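Local coordinates for protein putative hydrolase (Agrobacterium vitis, PDB 3LLC) that is a putative alpha/beta-hydrolase that probably acts as an acyl-protein thioesterase, cleaving fatty acids from acylated protein residues, at residues I203-P208 against E230-D235. Sequence-based numbering, arbitrary orientation.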
# COMPACT_ATOMS: atom_id res chain seq x y z
N ILE A 203 3.23 -16.97 -0.50
CA ILE A 203 2.55 -16.05 0.43
C ILE A 203 1.16 -16.65 0.84
O ILE A 203 0.37 -16.97 -0.04
CB ILE A 203 2.31 -14.70 -0.24
CG1 ILE A 203 3.65 -14.06 -0.65
CG2 ILE A 203 1.47 -13.75 0.67
CD1 ILE A 203 3.50 -12.84 -1.63
N ASP A 204 0.92 -16.83 2.15
CA ASP A 204 -0.34 -17.35 2.72
C ASP A 204 -1.25 -16.16 3.11
O ASP A 204 -0.99 -15.49 4.11
CB ASP A 204 0.04 -18.17 3.97
CG ASP A 204 -1.16 -18.78 4.71
OD1 ASP A 204 -2.30 -18.74 4.23
OD2 ASP A 204 -0.91 -19.32 5.82
N THR A 205 -2.33 -15.89 2.37
CA THR A 205 -3.22 -14.74 2.74
C THR A 205 -4.42 -15.08 3.64
O THR A 205 -4.86 -14.24 4.44
CB THR A 205 -3.80 -14.07 1.49
OG1 THR A 205 -4.52 -15.06 0.76
CG2 THR A 205 -2.67 -13.44 0.63
N GLY A 206 -4.99 -16.25 3.43
CA GLY A 206 -6.23 -16.67 4.09
C GLY A 206 -7.51 -15.92 3.69
O GLY A 206 -8.50 -16.00 4.40
N CYS A 207 -7.49 -15.17 2.58
CA CYS A 207 -8.67 -14.41 2.15
C CYS A 207 -8.65 -14.21 0.62
O CYS A 207 -7.59 -14.36 0.01
CB CYS A 207 -8.64 -13.02 2.81
SG CYS A 207 -7.25 -11.96 2.33
N PRO A 208 -9.78 -13.79 0.05
CA PRO A 208 -9.75 -13.46 -1.42
C PRO A 208 -8.85 -12.28 -1.75
O PRO A 208 -8.74 -11.34 -0.96
CB PRO A 208 -11.21 -13.17 -1.77
CG PRO A 208 -12.03 -13.65 -0.58
CD PRO A 208 -11.13 -13.66 0.62
N GLU A 230 1.78 -16.16 -9.21
CA GLU A 230 2.55 -17.41 -9.02
C GLU A 230 3.00 -17.62 -7.57
O GLU A 230 3.35 -18.73 -7.21
CB GLU A 230 3.79 -17.45 -9.94
CG GLU A 230 3.40 -17.42 -11.43
CD GLU A 230 4.56 -17.20 -12.42
OE1 GLU A 230 5.72 -16.96 -12.01
OE2 GLU A 230 4.27 -17.26 -13.65
N HIS A 231 3.00 -16.58 -6.75
CA HIS A 231 3.41 -16.65 -5.33
C HIS A 231 2.20 -16.60 -4.35
O HIS A 231 2.39 -16.54 -3.13
CB HIS A 231 4.45 -15.58 -5.02
CG HIS A 231 5.78 -15.86 -5.65
ND1 HIS A 231 6.08 -15.47 -6.94
CD2 HIS A 231 6.83 -16.60 -5.22
CE1 HIS A 231 7.29 -15.92 -7.26
NE2 HIS A 231 7.75 -16.64 -6.24
N LEU A 232 0.98 -16.60 -4.89
CA LEU A 232 -0.24 -16.52 -4.06
C LEU A 232 -0.94 -17.87 -4.03
O LEU A 232 -0.55 -18.80 -4.73
CB LEU A 232 -1.18 -15.40 -4.55
CG LEU A 232 -0.78 -13.96 -4.26
CD1 LEU A 232 -1.67 -12.98 -5.04
CD2 LEU A 232 -0.81 -13.68 -2.74
N PRO A 233 -1.92 -18.04 -3.12
CA PRO A 233 -2.54 -19.34 -3.00
C PRO A 233 -3.22 -19.81 -4.30
O PRO A 233 -3.56 -18.99 -5.18
CB PRO A 233 -3.59 -19.12 -1.90
CG PRO A 233 -3.01 -18.06 -1.04
CD PRO A 233 -2.36 -17.12 -2.05
N ALA A 234 -3.42 -21.12 -4.40
CA ALA A 234 -4.08 -21.72 -5.57
C ALA A 234 -5.63 -21.49 -5.67
O ALA A 234 -6.27 -22.00 -6.59
CB ALA A 234 -3.74 -23.25 -5.62
N ASP A 235 -6.20 -20.78 -4.70
CA ASP A 235 -7.65 -20.53 -4.65
C ASP A 235 -7.93 -19.05 -4.33
O ASP A 235 -7.10 -18.35 -3.69
CB ASP A 235 -8.30 -21.40 -3.57
CG ASP A 235 -7.83 -21.03 -2.17
OD1 ASP A 235 -6.68 -21.36 -1.81
OD2 ASP A 235 -8.61 -20.38 -1.44
O HOH W 1 -6.30 -16.33 -1.60
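Ile203 N donates to His231 O at 2.8 Å with an N-H...O angle of 165°, a short and nearly straight bond between the loops that lead into the neighbouring parallel strands 209-214 and 237-242. The tight part of the contact sets backbone oxygens against carbon: His231 O also lies 3.4 Å from Ile203 CB, and the Pro233 ring supplies its CD to Ile203 O at 3.4 Å, while its CG lies 3.8 Å from Thr205 OG1. Methyls pack beside them at ordinary distance. With chi1 at -60° placing Ile203 CG1 beside the backbone N, CG2 stands anti to that N and reaches Leu232 CD2; Thr205 CG2 meets the same methyl at 3.9 Å, crossing the leucine side chain at about a right angle. Beyond the proline comes the looser, water-bridged end, where water 1 donates to Cys207 O (2.9 Å) and Asp235 O (3.0 Å). The ring of His231 turns back to the preceding helix 222-230, where ND1 is hydrogen-bonded to Lys227 O. Between these two segments, then, the hydrogen bonding that joins the approaches to two adjacent strands of the hydrolase sheet rests on backbone groups and one bridging water, and the side chains contribute mainly apolar packing.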